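Peptide chain release factor subunit 1 (Methanosarcina mazei, PDB 3IR9) probably directs the termination of translation at the stop codons UAA, UAG and UGA, the crystallised piece being its C-terminal domain. Local coordinates at residues A[38-41]-A[46-49]; A[77-82]-A[86-91]. All blocks are in the same frame, centred on the assembly; numbering follows the deposited sequence.

Interaction 1: A[38-41]-A[46-49]; sequences KELI and KVAY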
loop_
_atom_site.group_PDB
_atom_site.type_symbol
_atom_site.label_atom_id
_atom_site.label_comp_id
_atom_site.label_asym_id
_atom_site.label_seq_id
_atom_site.Cartn_x
_atom_site.Cartn_y
_atom_site.Cartn_z
ATOM N N LYS A 38 -14.423 8.313 24.812
ATOM C CA LYS A 38 -15.441 9.082 25.528
ATOM C C LYS A 38 -16.334 8.203 26.402
ATOM O O LYS A 38 -16.881 8.667 27.401
ATOM C CB LYS A 38 -16.293 9.883 24.542
ATOM C CG LYS A 38 -15.537 11.026 23.866
ATOM C CD LYS A 38 -16.183 11.455 22.543
ATOM C CE LYS A 38 -17.459 12.255 22.753
ATOM N NZ LYS A 38 -18.078 12.627 21.454
ATOM N N GLU A 39 -16.484 6.941 26.020
ATOM C CA GLU A 39 -17.269 5.994 26.801
ATOM C C GLU A 39 -16.437 5.459 27.953
ATOM O O GLU A 39 -16.957 5.143 29.025
ATOM C CB GLU A 39 -17.721 4.834 25.921
ATOM C CG GLU A 39 -18.797 5.202 24.930
ATOM C CD GLU A 39 -20.094 5.580 25.612
ATOM O OE1 GLU A 39 -20.144 5.555 26.865
ATOM O OE2 GLU A 39 -21.062 5.900 24.890
ATOM N N LEU A 40 -15.136 5.359 27.710
ATOM C CA LEU A 40 -14.196 4.848 28.697
ATOM C C LEU A 40 -14.032 5.837 29.839
ATOM O O LEU A 40 -14.148 5.471 31.010
ATOM C CB LEU A 40 -12.845 4.582 28.033
ATOM C CG LEU A 40 -11.636 4.286 28.918
ATOM C CD1 LEU A 40 -11.918 3.153 29.908
ATOM C CD2 LEU A 40 -10.438 3.961 28.039
ATOM N N ILE A 41 -13.757 7.090 29.488
ATOM C CA ILE A 41 -13.581 8.147 30.472
ATOM C C ILE A 41 -14.812 8.270 31.352
ATOM O O ILE A 41 -14.711 8.273 32.578
ATOM C CB ILE A 41 -13.358 9.505 29.801
ATOM C CG1 ILE A 41 -12.276 9.406 28.728
ATOM C CG2 ILE A 41 -12.988 10.551 30.838
ATOM C CD1 ILE A 41 -12.090 10.688 27.957
ATOM N N LYS A 46 -19.035 0.500 29.936
ATOM C CA LYS A 46 -19.625 0.202 28.640
ATOM C C LYS A 46 -18.547 0.099 27.575
ATOM O O LYS A 46 -18.800 0.327 26.394
ATOM C CB LYS A 46 -20.628 1.284 28.253
ATOM C CG LYS A 46 -21.882 1.277 29.105
ATOM C CD LYS A 46 -22.861 2.363 28.682
ATOM C CE LYS A 46 -23.395 2.145 27.269
ATOM N NZ LYS A 46 -22.515 2.718 26.209
ATOM N N VAL A 47 -17.337 -0.237 28.004
ATOM C CA VAL A 47 -16.234 -0.418 27.077
ATOM C C VAL A 47 -15.536 -1.719 27.395
ATOM O O VAL A 47 -15.871 -2.399 28.361
ATOM C CB VAL A 47 -15.203 0.715 27.171
ATOM C CG1 VAL A 47 -15.894 2.070 27.115
ATOM C CG2 VAL A 47 -14.372 0.575 28.440
ATOM N N ALA A 48 -14.556 -2.056 26.573
ATOM C CA ALA A 48 -13.778 -3.268 26.762
ATOM C C ALA A 48 -12.694 -3.289 25.708
ATOM O O ALA A 48 -12.905 -2.861 24.575
ATOM C CB ALA A 48 -14.655 -4.492 26.643
ATOM N N TYR A 49 -11.524 -3.774 26.088
ATOM C CA TYR A 49 -10.388 -3.780 25.183
ATOM C C TYR A 49 -9.478 -4.965 25.486
ATOM O O TYR A 49 -9.539 -5.551 26.569
ATOM C CB TYR A 49 -9.625 -2.453 25.273
ATOM C CG TYR A 49 -9.430 -1.953 26.690
ATOM C CD1 TYR A 49 -8.308 -2.314 27.424
ATOM C CD2 TYR A 49 -10.369 -1.122 27.292
ATOM C CE1 TYR A 49 -8.124 -1.863 28.719
ATOM C CE2 TYR A 49 -10.195 -0.666 28.588
ATOM C CZ TYR A 49 -9.070 -1.041 29.295
ATOM O OH TYR A 49 -8.884 -0.593 30.581
#
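Leu-40, in the last turn of helix 10-41, faces Val-47 at the start of strand 47-49 with 5.9 Å between their CA atoms; no hydrogen bond passes between the two backbones, and the contact is made by side chains against each other and the helix backbone. Val-47 is the wedge. Its CG1, anti to the carbonyl carbon (chi1 -49°), reaches the helix backbone, 3.4 Å from Leu-40 N, and also meets Glu-39 CB at 3.5 Å. The other methyl, CG2, touches Leu-40 CD1 at 3.9 Å, the two side chains crossing at about a right angle. In this connection within eRF1 domain 3 the chain leaves the long helix and, after a short loop, enters an outermost strand of the mixed four-stranded sheet, beside strand 156-160. Leu-40 CD1 extends further along the strand to Tyr-49, lying 4.4 Å from CE2 in an oblique approach to the ring, and the ring also packs against Phe-153. Near the loop the contact turns polar. Glu-39, bent at chi2 (-66°), places its carboxylate beside the ammonium of Lys-46, with OE2 3.7 Å from NZ in a long salt bridge. The same ammonium makes a weak hydrogen bond to Leu-160 O.

Interaction 2: A[77-82]-A[86-91]; sequences VTTKCS and YENKWT. With ZN (zinc ion), chain C.
Thr-79 and Asn-88 form an antiparallel hydrogen-bonded pair, and both their backbone N-H groups and both carbonyls are used. Thr-79 N gives to Asn-88 O at 2.9 Å, while Asn-88 N returns a bond to Thr-79 O. Between their side chains, Asn-88 ND2 lies 2.8 Å from Thr-79 OG1 without the geometry of a bond, and makes a weak one to Tyr-86 OH. Near the metal, Cys-81 N donates to Tyr-86 O at 2.9 Å with an almost straight N-H...O angle of 175°. At the far end Val-77 N donates to Trp-90 O (2.8 Å), but the return bond from Trp-90 N to Val-77 O is bent to 135°; Lys-89 CA adds a CA-H...O contact to that oxygen. The indole of Trp-90 turns back over the neighbouring strand, so that Val-77 CB lies over one face of its five-membered ring in a CH-pi contact, 4.3 Å from the centroid. Thr-79 CG2 comes to the edge of the same indole.

On the other face, Thr-78 and Lys-89 run side by side, OG1 of the threonine resting 3.5 Å from Lys-89 CG. The bent lysine chain carries its NZ to Glu-87 OE1 in a salt bridge whose hydrogen bond is weak. A glycine in place of Thr-78 would probably leave Lys-89 without the flank it lies against and its aliphatic chain freer to turn. Thr-78 and Lys-80 also bond through their backbones to strand 113-120, which makes strand 75-81 the central one of three.

Cys-81 SG, anti to its own nitrogen (chi1 -176°), binds the zinc ion at 2.4 Å, and its CB packs on Tyr-86 CB. Cys-106 and Cys-109 bind the same ion, and Cys-84 is the fourth cysteine of the site, a four-cysteine zinc site at the end of a beta hairpin.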
loop_
_atom_site.group_PDB
_atom_site.type_symbol
_atom_site.label_atom_id
_atom_site.label_comp_id
_atom_site.label_asym_id
_atom_site.label_seq_id
_atom_site.Cartn_x
_atom_site.Cartn_y
_atom_site.Cartn_z
ATOM N N VAL A 77 -5.351 -20.279 17.486
ATOM C CA VAL A 77 -5.118 -21.686 17.212
ATOM C C VAL A 77 -6.004 -22.587 18.069
ATOM O O VAL A 77 -5.950 -22.555 19.298
ATOM C CB VAL A 77 -3.641 -22.057 17.451
ATOM C CG1 VAL A 77 -3.361 -23.456 16.934
ATOM C CG2 VAL A 77 -2.721 -21.034 16.792
ATOM N N THR A 78 -6.828 -23.395 17.417
ATOM C CA THR A 78 -7.583 -24.410 18.135
ATOM C C THR A 78 -6.865 -25.748 18.019
ATOM O O THR A 78 -6.328 -26.094 16.965
ATOM C CB THR A 78 -9.027 -24.551 17.611
ATOM O OG1 THR A 78 -9.730 -23.314 17.780
ATOM C CG2 THR A 78 -9.758 -25.654 18.356
ATOM N N THR A 79 -6.848 -26.491 19.117
ATOM C CA THR A 79 -6.293 -27.833 19.116
ATOM C C THR A 79 -7.271 -28.783 19.823
ATOM O O THR A 79 -8.010 -28.373 20.720
ATOM C CB THR A 79 -4.888 -27.866 19.777
ATOM O OG1 THR A 79 -5.014 -27.775 21.200
ATOM C CG2 THR A 79 -4.031 -26.703 19.282
ATOM N N LYS A 80 -7.293 -30.043 19.405
ATOM C CA LYS A 80 -8.193 -31.019 20.007
ATOM C C LYS A 80 -7.564 -32.415 20.091
ATOM O O LYS A 80 -6.832 -32.839 19.196
ATOM C CB LYS A 80 -9.514 -31.078 19.235
ATOM C CG LYS A 80 -10.200 -29.733 19.071
ATOM C CD LYS A 80 -11.478 -29.890 18.276
ATOM C CE LYS A 80 -11.981 -28.552 17.781
ATOM N NZ LYS A 80 -13.053 -28.726 16.762
ATOM N N CYS A 81 -7.852 -33.126 21.175
ATOM C CA CYS A 81 -7.287 -34.451 21.370
ATOM C C CYS A 81 -7.952 -35.468 20.453
ATOM O O CYS A 81 -9.166 -35.452 20.245
ATOM C CB CYS A 81 -7.398 -34.890 22.829
ATOM S SG CYS A 81 -6.609 -36.468 23.140
ATOM N N SER A 82 -7.132 -36.360 19.918
ATOM C CA SER A 82 -7.573 -37.321 18.919
ATOM C C SER A 82 -8.404 -38.472 19.490
ATOM O O SER A 82 -8.955 -39.271 18.733
ATOM C CB SER A 82 -6.360 -37.868 18.168
ATOM O OG SER A 82 -5.318 -38.209 19.064
ATOM N N TYR A 86 -10.494 -33.643 25.271
ATOM C CA TYR A 86 -9.630 -32.503 25.560
ATOM C C TYR A 86 -9.554 -31.523 24.384
ATOM O O TYR A 86 -9.508 -31.936 23.223
ATOM C CB TYR A 86 -8.218 -32.952 25.965
ATOM C CG TYR A 86 -7.308 -31.779 26.270
ATOM C CD1 TYR A 86 -7.416 -31.085 27.469
ATOM C CD2 TYR A 86 -6.363 -31.345 25.348
ATOM C CE1 TYR A 86 -6.605 -29.997 27.748
ATOM C CE2 TYR A 86 -5.540 -30.256 25.620
ATOM C CZ TYR A 86 -5.665 -29.587 26.824
ATOM O OH TYR A 86 -4.852 -28.509 27.112
ATOM N N GLU A 87 -9.553 -30.228 24.694
ATOM C CA GLU A 87 -9.306 -29.188 23.695
ATOM C C GLU A 87 -8.738 -27.928 24.343
ATOM O O GLU A 87 -8.879 -27.711 25.548
ATOM C CB GLU A 87 -10.580 -28.838 22.912
ATOM C CG GLU A 87 -11.295 -27.590 23.428
ATOM C CD GLU A 87 -12.548 -27.244 22.640
ATOM O OE1 GLU A 87 -12.980 -26.074 22.702
ATOM O OE2 GLU A 87 -13.106 -28.140 21.967
ATOM N N ASN A 88 -8.091 -27.097 23.538
ATOM C CA ASN A 88 -7.664 -25.780 23.989
ATOM C C ASN A 88 -7.552 -24.814 22.816
ATOM O O ASN A 88 -7.401 -25.238 21.670
ATOM C CB ASN A 88 -6.340 -25.855 24.757
ATOM C CG ASN A 88 -5.139 -26.048 23.847
ATOM O OD1 ASN A 88 -4.739 -25.138 23.122
ATOM N ND2 ASN A 88 -4.542 -27.232 23.900
ATOM N N LYS A 89 -7.654 -23.519 23.103
ATOM C CA LYS A 89 -7.432 -22.485 22.101
ATOM C C LYS A 89 -6.438 -21.516 22.689
ATOM O O LYS A 89 -6.211 -21.510 23.897
ATOM C CB LYS A 89 -8.725 -21.739 21.751
ATOM C CG LYS A 89 -9.846 -22.608 21.208
ATOM C CD LYS A 89 -11.110 -21.794 21.053
ATOM C CE LYS A 89 -12.337 -22.644 21.305
ATOM N NZ LYS A 89 -12.383 -23.808 20.391
ATOM N N TRP A 90 -5.843 -20.700 21.831
ATOM C CA TRP A 90 -4.922 -19.673 22.280
ATOM C C TRP A 90 -4.509 -18.836 21.089
ATOM O O TRP A 90 -4.626 -19.261 19.942
ATOM C CB TRP A 90 -3.701 -20.280 22.981
ATOM C CG TRP A 90 -3.002 -21.340 22.188
ATOM C CD1 TRP A 90 -3.438 -22.612 21.953
ATOM C CD2 TRP A 90 -1.735 -21.221 21.532
ATOM N NE1 TRP A 90 -2.522 -23.293 21.184
ATOM C CE2 TRP A 90 -1.468 -22.462 20.912
ATOM C CE3 TRP A 90 -0.804 -20.184 21.403
ATOM C CZ2 TRP A 90 -0.305 -22.693 20.172
ATOM C CZ3 TRP A 90 0.352 -20.418 20.670
ATOM C CH2 TRP A 90 0.589 -21.662 20.062
ATOM N N THR A 91 -4.034 -17.635 21.361
ATOM C CA THR A 91 -3.644 -16.758 20.282
ATOM C C THR A 91 -2.133 -16.630 20.209
ATOM O O THR A 91 -1.461 -16.373 21.211
ATOM C CB THR A 91 -4.302 -15.382 20.416
ATOM O OG1 THR A 91 -5.716 -15.522 20.238
ATOM C CG2 THR A 91 -3.759 -14.428 19.364
HETATM ZN ZN ZN C . -6.764 -37.091 25.451
#

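In the fold
Both contacts lie at the surface of eRF1 domain 3, but in separate parts of it: their centres are 31 Å apart, their nearest atoms about 12 Å, and they share no helix or strand. Interaction 1 lies wholly upstream of interaction 2 in the sequence. It joins a helix end to an edge strand of the mixed sheet through apolar side chains and one long ion pair. Interaction 2 instead pairs two strands of the three-stranded antiparallel sheet, buries about twice the surface (494 against 234 Å²) and relies on backbone hydrogen bonds, with a metal at its tip. None of the touching residues is buried in interaction 1, whereas Val-77 and Thr-79 are in interaction 2.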